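Local structure of choline dehydrogenase and related flavoproteins (Aspergillus oryzae, 3Q9T) at residues 99-107 with 187-195. The protein oxidises formate as a flavoprotein oxidase of the glucose-methanol-choline family, carrying 8-formyl-FAD at its catalytic site. Residues are numbered along the deposited sequence; the frame is centred on the assembly and turned at random.
Sequences FTWVPGHKA and NIYDGEMDG. With FAY ([(2R,3S,4R,5R)-5-(6-amino-9H-purin-9-yl)-3,4-dihydroxytetrahydrofuran-2-yl]methyl (2R,3S,4S)-5-(8-formyl-7-methyl-2,4-dioxo-3,4-dihydrobenzo[g]pteridin-10(2H)-yl)-2,3,4-trihydroxypentyl dihydrogen diphosphate), chain D.
With CG trans to the backbone N (chi1 -166°), the imidazole of His105 lies beneath the carbonyl of Gly191, whose O sits 3.2 Å above the ring plane, over its centre. Met193 takes the hindered chi1 of 48°, which sets CG at the ring edge; its SD then lies 3.5 Å from His105 N. The same Gly191 O accepts from Lys106 N (3.1 Å, 163°), while His105 ND1 receives Ala107 N, capping helix 106-110. Farther along, the side chains of Pro103 and Tyr189 cross at about a right angle, Pro103 CD 3.7 Å from Tyr189 CD1, and Val102 CG2 meets Ile188 CD1. Three waters bridge the segments: one joins Trp101 O to Tyr189 OH, a second links Gly104 N with Ile188 O, and a third is held by Gly191 N, Gly104 O and Ile188 O. Phe358 of strand 353-358 packs on Val102, Ile188 and Met193. At the far end, Thr100 O accepts from N3 of the flavin (3.0 Å), and Thr100 N gives O4 a weak bond. Loop 187-195, leading into strand 195-204, thus packs by direct and water-mediated bonds along 99-107, which runs from flavin-binding Thr100 to the N-cap of helix 106-110 in this GMC oxidoreductase.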
ATOM      1  N   PHE A  99     -13.748  -3.472  23.047  1.00 16.08           N
ATOM      2  CA  PHE A  99     -14.460  -3.902  24.253  1.00 19.73           C
ATOM      3  C   PHE A  99     -14.758  -5.384  24.410  1.00 19.57           C
ATOM      4  O   PHE A  99     -14.855  -5.862  25.540  1.00 23.14           O
ATOM      5  CB  PHE A  99     -15.761  -3.108  24.411  1.00 14.78           C
ATOM      6  CG  PHE A  99     -15.590  -1.652  24.226  1.00 16.60           C
ATOM      7  CD1 PHE A  99     -14.954  -0.883  25.205  1.00 18.01           C
ATOM      8  CD2 PHE A  99     -16.054  -1.029  23.083  1.00 18.66           C
ATOM      9  CE1 PHE A  99     -14.796   0.493  25.045  1.00 13.69           C
ATOM     10  CE2 PHE A  99     -15.888   0.348  22.911  1.00 19.31           C
ATOM     11  CZ  PHE A  99     -15.246   1.102  23.899  1.00 16.89           C
ATOM     12  N   THR A 100     -14.927  -6.098  23.301  1.00 18.38           N
ATOM     13  CA  THR A 100     -15.331  -7.498  23.366  1.00 20.10           C
ATOM     14  C   THR A 100     -14.433  -8.316  24.288  1.00 21.81           C
ATOM     15  O   THR A 100     -13.210  -8.166  24.300  1.00 19.66           O
ATOM     16  CB  THR A 100     -15.402  -8.174  21.998  1.00 23.13           C
ATOM     17  OG1 THR A 100     -15.943  -7.265  21.028  1.00 22.98           O
ATOM     18  CG2 THR A 100     -16.308  -9.398  22.083  1.00 17.01           C
ATOM     19  N   TRP A 101     -15.072  -9.167  25.083  1.00 20.61           N
ATOM     20  CA  TRP A 101     -14.388  -9.946  26.102  1.00 17.49           C
ATOM     21  C   TRP A 101     -14.756 -11.392  25.895  1.00 18.33           C
ATOM     22  O   TRP A 101     -15.875 -11.804  26.216  1.00 18.09           O
ATOM     23  CB  TRP A 101     -14.828  -9.489  27.480  1.00 18.61           C
ATOM     24  CG  TRP A 101     -14.182 -10.213  28.631  1.00 17.81           C
ATOM     25  CD1 TRP A 101     -14.651 -11.324  29.259  1.00 12.52           C
ATOM     26  CD2 TRP A 101     -12.975  -9.839  29.320  1.00 18.42           C
ATOM     27  NE1 TRP A 101     -13.811 -11.676  30.290  1.00 16.21           N
ATOM     28  CE2 TRP A 101     -12.776 -10.781  30.350  1.00 15.77           C
ATOM     29  CE3 TRP A 101     -12.043  -8.807  29.158  1.00 15.73           C
ATOM     30  CZ2 TRP A 101     -11.685 -10.726  31.212  1.00 15.97           C
ATOM     31  CZ3 TRP A 101     -10.960  -8.751  30.013  1.00 21.09           C
ATOM     32  CH2 TRP A 101     -10.787  -9.705  31.031  1.00 17.57           C
ATOM     33  N   VAL A 102     -13.799 -12.154  25.369  1.00 13.54           N
ATOM     34  CA  VAL A 102     -14.041 -13.510  24.925  1.00 15.07           C
ATOM     35  C   VAL A 102     -12.706 -14.261  24.966  1.00 19.91           C
ATOM     36  O   VAL A 102     -11.712 -13.773  24.458  1.00 19.80           O
ATOM     37  CB  VAL A 102     -14.685 -13.500  23.507  1.00 20.65           C
ATOM     38  CG1 VAL A 102     -13.841 -12.656  22.542  1.00 20.81           C
ATOM     39  CG2 VAL A 102     -14.891 -14.910  22.975  1.00 13.43           C
ATOM     40  N   PRO A 103     -12.669 -15.426  25.632  1.00 21.92           N
ATOM     41  CA  PRO A 103     -11.389 -16.103  25.859  1.00 21.12           C
ATOM     42  C   PRO A 103     -10.853 -16.886  24.667  1.00 25.11           C
ATOM     43  O   PRO A 103      -9.663 -16.763  24.366  1.00 19.41           O
ATOM     44  CB  PRO A 103     -11.711 -17.080  26.997  1.00 20.77           C
ATOM     45  CG  PRO A 103     -13.159 -17.407  26.786  1.00 20.70           C
ATOM     46  CD  PRO A 103     -13.779 -16.095  26.335  1.00 18.39           C
ATOM     47  N   GLY A 104     -11.698 -17.694  24.026  1.00 20.45           N
ATOM     48  CA  GLY A 104     -11.237 -18.594  22.992  1.00 20.80           C
ATOM     49  C   GLY A 104     -11.508 -20.065  23.276  1.00 27.09           C
ATOM     50  O   GLY A 104     -12.101 -20.424  24.289  1.00 25.80           O
ATOM     51  N   HIS A 105     -11.042 -20.927  22.382  1.00 17.12           N
ATOM     52  CA  HIS A 105     -11.448 -22.318  22.381  1.00 26.56           C
ATOM     53  C   HIS A 105     -10.458 -23.155  23.181  1.00 24.12           C
ATOM     54  O   HIS A 105      -9.258 -22.975  23.069  1.00 20.01           O
ATOM     55  CB  HIS A 105     -11.562 -22.817  20.941  1.00 22.65           C
ATOM     56  CG  HIS A 105     -12.281 -24.121  20.800  1.00 23.86           C
ATOM     57  ND1 HIS A 105     -11.663 -25.336  21.000  1.00 19.20           N
ATOM     58  CD2 HIS A 105     -13.563 -24.401  20.453  1.00 23.03           C
ATOM     59  CE1 HIS A 105     -12.533 -26.310  20.786  1.00 21.27           C
ATOM     60  NE2 HIS A 105     -13.693 -25.769  20.454  1.00 20.53           N
ATOM     61  N   LYS A 106     -10.984 -24.046  24.011  1.00 21.10           N
ATOM     62  CA  LYS A 106     -10.172 -24.915  24.856  1.00 19.74           C
ATOM     63  C   LYS A 106      -9.100 -25.699  24.084  1.00 19.63           C
ATOM     64  O   LYS A 106      -7.966 -25.814  24.527  1.00 21.24           O
ATOM     65  CB  LYS A 106     -11.088 -25.882  25.627  1.00 18.98           C
ATOM     66  CG  LYS A 106     -10.377 -27.078  26.288  1.00 24.47           C
ATOM     67  CD  LYS A 106     -11.371 -27.874  27.159  1.00 25.31           C
ATOM     68  CE  LYS A 106     -10.956 -29.330  27.326  1.00 37.65           C
ATOM     69  NZ  LYS A 106      -9.570 -29.502  27.838  1.00 29.64           N
ATOM     70  N   ALA A 107      -9.454 -26.235  22.928  1.00 18.83           N
ATOM     71  CA  ALA A 107      -8.510 -27.040  22.172  1.00 24.52           C
ATOM     72  C   ALA A 107      -7.288 -26.217  21.782  1.00 25.19           C
ATOM     73  O   ALA A 107      -6.179 -26.740  21.666  1.00 23.30           O
ATOM     74  CB  ALA A 107      -9.177 -27.604  20.941  1.00 24.44           C
ATOM     75  N   ASN A 187     -23.026 -19.606  26.686  1.00 25.07           N
ATOM     76  CA  ASN A 187     -21.805 -19.951  27.385  1.00 24.21           C
ATOM     77  C   ASN A 187     -20.640 -20.254  26.455  1.00 27.31           C
ATOM     78  O   ASN A 187     -20.442 -21.395  26.052  1.00 25.18           O
ATOM     79  CB  ASN A 187     -21.996 -21.128  28.345  1.00 26.61           C
ATOM     80  CG  ASN A 187     -20.725 -21.430  29.113  1.00 30.10           C
ATOM     81  OD1 ASN A 187     -19.818 -20.588  29.147  1.00 25.69           O
ATOM     82  ND2 ASN A 187     -20.632 -22.619  29.716  1.00 24.22           N
ATOM     83  N   ILE A 188     -19.847 -19.235  26.145  1.00 27.17           N
ATOM     84  CA  ILE A 188     -18.646 -19.432  25.335  1.00 22.28           C
ATOM     85  C   ILE A 188     -17.384 -19.264  26.199  1.00 26.16           C
ATOM     86  O   ILE A 188     -16.329 -18.841  25.719  1.00 20.97           O
ATOM     87  CB  ILE A 188     -18.632 -18.450  24.136  1.00 21.67           C
ATOM     88  CG1 ILE A 188     -18.677 -16.998  24.630  1.00 15.50           C
ATOM     89  CG2 ILE A 188     -19.843 -18.696  23.243  1.00 16.03           C
ATOM     90  CD1 ILE A 188     -18.376 -15.983  23.561  1.00 14.39           C
ATOM     91  N   TYR A 189     -17.492 -19.607  27.481  1.00 21.30           N
ATOM     92  CA  TYR A 189     -16.416 -19.318  28.429  1.00 20.48           C
ATOM     93  C   TYR A 189     -15.784 -20.572  29.025  1.00 26.25           C
ATOM     94  O   TYR A 189     -14.838 -20.468  29.800  1.00 28.80           O
ATOM     95  CB  TYR A 189     -16.909 -18.348  29.506  1.00 18.73           C
ATOM     96  CG  TYR A 189     -17.559 -17.152  28.868  1.00 18.27           C
ATOM     97  CD1 TYR A 189     -16.792 -16.093  28.401  1.00 21.14           C
ATOM     98  CD2 TYR A 189     -18.925 -17.116  28.647  1.00 23.65           C
ATOM     99  CE1 TYR A 189     -17.373 -15.006  27.758  1.00 17.58           C
ATOM    100  CE2 TYR A 189     -19.523 -16.030  28.010  1.00 28.53           C
ATOM    101  CZ  TYR A 189     -18.734 -14.976  27.562  1.00 22.17           C
ATOM    102  OH  TYR A 189     -19.306 -13.896  26.920  1.00 18.70           O
ATOM    103  N   ASP A 190     -16.281 -21.745  28.636  1.00 15.39           N
ATOM    104  CA  ASP A 190     -15.716 -23.006  29.101  1.00 22.75           C
ATOM    105  C   ASP A 190     -15.060 -23.841  28.013  1.00 27.52           C
ATOM    106  O   ASP A 190     -14.973 -25.067  28.139  1.00 29.78           O
ATOM    107  CB  ASP A 190     -16.774 -23.848  29.810  1.00 22.94           C
ATOM    108  CG  ASP A 190     -17.143 -23.281  31.149  1.00 31.13           C
ATOM    109  OD1 ASP A 190     -16.219 -22.896  31.903  1.00 35.81           O
ATOM    110  OD2 ASP A 190     -18.353 -23.194  31.440  1.00 33.47           O
ATOM    111  N   GLY A 191     -14.612 -23.185  26.947  1.00 20.58           N
ATOM    112  CA  GLY A 191     -13.864 -23.859  25.901  1.00 20.15           C
ATOM    113  C   GLY A 191     -14.631 -24.192  24.641  1.00 23.68           C
ATOM    114  O   GLY A 191     -14.041 -24.616  23.644  1.00 23.57           O
ATOM    115  N   GLU A 192     -15.949 -24.021  24.694  1.00 24.82           N
ATOM    116  CA  GLU A 192     -16.815 -24.286  23.559  1.00 29.41           C
ATOM    117  C   GLU A 192     -17.322 -22.949  23.097  1.00 24.52           C
ATOM    118  O   GLU A 192     -17.649 -22.097  23.927  1.00 22.56           O
ATOM    119  CB  GLU A 192     -18.030 -25.125  23.976  1.00 29.91           C
ATOM    120  CG  GLU A 192     -17.702 -26.368  24.749  1.00 45.19           C
ATOM    121  CD  GLU A 192     -17.705 -27.593  23.873  1.00 57.64           C
ATOM    122  OE1 GLU A 192     -18.354 -28.588  24.266  1.00 52.38           O
ATOM    123  OE2 GLU A 192     -17.060 -27.555  22.797  1.00 57.88           O
ATOM    124  N   MET A 193     -17.425 -22.763  21.789  1.00 20.10           N
ATOM    125  CA  MET A 193     -17.901 -21.474  21.293  1.00 31.36           C
ATOM    126  C   MET A 193     -18.707 -21.518  19.988  1.00 28.70           C
ATOM    127  O   MET A 193     -18.887 -20.491  19.345  1.00 38.14           O
ATOM    128  CB  MET A 193     -16.735 -20.481  21.193  1.00 32.07           C
ATOM    129  CG  MET A 193     -15.486 -21.030  20.494  1.00 30.86           C
ATOM    130  SD  MET A 193     -14.026 -19.981  20.785  1.00 26.42           S
ATOM    131  CE  MET A 193     -14.674 -18.386  20.288  1.00 19.89           C
ATOM    132  N   ASP A 194     -19.233 -22.682  19.620  1.00 24.83           N
ATOM    133  CA  ASP A 194     -19.994 -22.792  18.368  1.00 27.33           C
ATOM    134  C   ASP A 194     -21.363 -22.086  18.397  1.00 28.02           C
ATOM    135  O   ASP A 194     -22.281 -22.522  19.085  1.00 24.73           O
ATOM    136  CB  ASP A 194     -20.170 -24.265  17.981  1.00 18.45           C
ATOM    137  CG  ASP A 194     -20.754 -24.437  16.592  1.00 23.13           C
ATOM    138  OD1 ASP A 194     -20.497 -23.594  15.710  1.00 26.44           O
ATOM    139  OD2 ASP A 194     -21.470 -25.429  16.373  1.00 35.13           O
ATOM    140  N   GLY A 195     -21.500 -20.998  17.640  1.00 24.99           N
ATOM    141  CA  GLY A 195     -22.791 -20.343  17.509  1.00 22.26           C
ATOM    142  C   GLY A 195     -22.820 -18.824  17.597  1.00 23.47           C
ATOM    143  O   GLY A 195     -21.784 -18.161  17.720  1.00 20.85           O
TER
HETATM  144  P   FAY D 600      -0.782  -5.429  25.418  1.00 20.09           P
HETATM  145  N1  FAY D 600      -9.172  -7.252  21.746  1.00 18.46           N
HETATM  146  C2  FAY D 600     -10.387  -7.678  22.277  1.00 22.42           C
HETATM  147  O2  FAY D 600     -10.417  -8.602  23.081  1.00 21.13           O
HETATM  148  N3  FAY D 600     -11.460  -6.812  22.296  1.00 25.79           N
HETATM  149  C4  FAY D 600     -11.532  -5.832  21.337  1.00 28.72           C
HETATM  150  O4  FAY D 600     -12.652  -5.583  20.854  1.00 23.69           O
HETATM  151  N5  FAY D 600     -10.352  -4.405  19.831  1.00 21.58           N
HETATM  152  C6  FAY D 600      -9.229  -2.637  18.767  1.00 24.40           C
HETATM  153  C7  FAY D 600      -8.079  -1.916  18.494  1.00 21.72           C
HETATM  154  C8  FAY D 600      -6.852  -2.366  18.991  1.00 20.79           C
HETATM  155  O8  FAY D 600      -4.639  -1.733  19.432  1.00 19.63           O
HETATM  156  C9  FAY D 600      -6.819  -3.466  19.859  1.00 16.48           C
HETATM  157  PA  FAY D 600      -0.653  -2.647  24.916  1.00 14.25           P
HETATM  158  C1' FAY D 600      -6.615  -5.941  21.431  1.00 24.93           C
HETATM  159  C10 FAY D 600      -9.119  -6.121  20.966  1.00 18.45           C
HETATM  160  N10 FAY D 600      -7.904  -5.461  20.760  1.00 19.96           N
HETATM  161  N1A FAY D 600       8.241   3.686  25.543  1.00 15.27           N
HETATM  162  O1A FAY D 600      -0.584  -1.888  23.633  1.00 23.36           O
HETATM  163  C1B FAY D 600       3.508   1.435  25.868  1.00 19.89           C
HETATM  164  O1P FAY D 600      -0.612  -5.292  26.912  1.00 19.08           O
HETATM  165  C2' FAY D 600      -6.489  -5.416  22.880  1.00 17.40           C
HETATM  166  O2' FAY D 600      -6.830  -4.076  22.868  1.00 19.25           O
HETATM  167  C2A FAY D 600       7.314   3.814  26.560  1.00 16.55           C
HETATM  168  O2A FAY D 600      -2.010  -2.649  25.552  1.00 19.13           O
HETATM  169  C2B FAY D 600       2.284   1.743  25.023  1.00 19.89           C
HETATM  170  O2B FAY D 600       1.953   3.120  24.999  1.00 15.16           O
HETATM  171  O2P FAY D 600      -0.030  -6.637  24.890  1.00 19.13           O
HETATM  172  C3' FAY D 600      -5.188  -5.601  23.729  1.00 28.07           C
HETATM  173  O3' FAY D 600      -4.817  -4.487  24.538  1.00 19.81           O
HETATM  174  N3A FAY D 600       6.099   3.150  26.492  1.00 19.60           N
HETATM  175  C3B FAY D 600       1.220   0.937  25.737  1.00 19.81           C
HETATM  176  O3B FAY D 600       0.751   1.684  26.832  1.00 17.67           O
HETATM  177  O3P FAY D 600      -0.155  -4.142  24.678  1.00 18.13           O
HETATM  178  C4' FAY D 600      -3.961  -6.019  22.960  1.00 24.13           C
HETATM  179  O4' FAY D 600      -4.364  -7.132  22.165  1.00 20.95           O
HETATM  180  C4A FAY D 600       5.823   2.364  25.420  1.00 19.34           C
HETATM  181  C4B FAY D 600       1.979  -0.239  26.299  1.00 18.64           C
HETATM  182  O4B FAY D 600       3.357   0.084  26.224  1.00 18.15           O
HETATM  183  C4X FAY D 600     -10.342  -5.494  20.665  1.00 26.10           C
HETATM  184  C5' FAY D 600      -2.801  -6.377  23.921  1.00 26.42           C
HETATM  185  O5' FAY D 600      -2.347  -5.462  24.929  1.00 23.62           O
HETATM  186  C5A FAY D 600       6.749   2.215  24.391  1.00 21.79           C
HETATM  187  C5B FAY D 600       1.671  -1.512  25.535  1.00 17.68           C
HETATM  188  O5B FAY D 600       0.405  -1.967  25.947  1.00 19.03           O
HETATM  189  C5X FAY D 600      -9.152  -3.850  19.445  1.00 28.26           C
HETATM  190  C6A FAY D 600       7.968   2.887  24.446  1.00 25.55           C
HETATM  191  N6A FAY D 600       8.817   2.824  23.410  1.00 22.15           N
HETATM  192  N7A FAY D 600       6.217   1.383  23.471  1.00 20.75           N
HETATM  193  C7M FAY D 600      -8.172  -0.775  17.510  1.00 18.34           C
HETATM  194  C8A FAY D 600       4.995   0.990  23.886  1.00 14.35           C
HETATM  195  C8M FAY D 600      -5.730  -1.400  19.025  1.00 20.01           C
HETATM  196  C9A FAY D 600      -7.953  -4.251  20.058  1.00 19.63           C
HETATM  197  N9A FAY D 600       4.738   1.593  25.083  1.00 22.10           N
HETATM  198  O   HOH W   1     -18.106 -12.258  24.867  1.00 14.97           O
HETATM  199  O   HOH W   2     -14.516 -18.452  23.707  1.00 22.61           O
HETATM  200  O   HOH W   3     -14.426 -20.570  26.128  1.00 23.74           O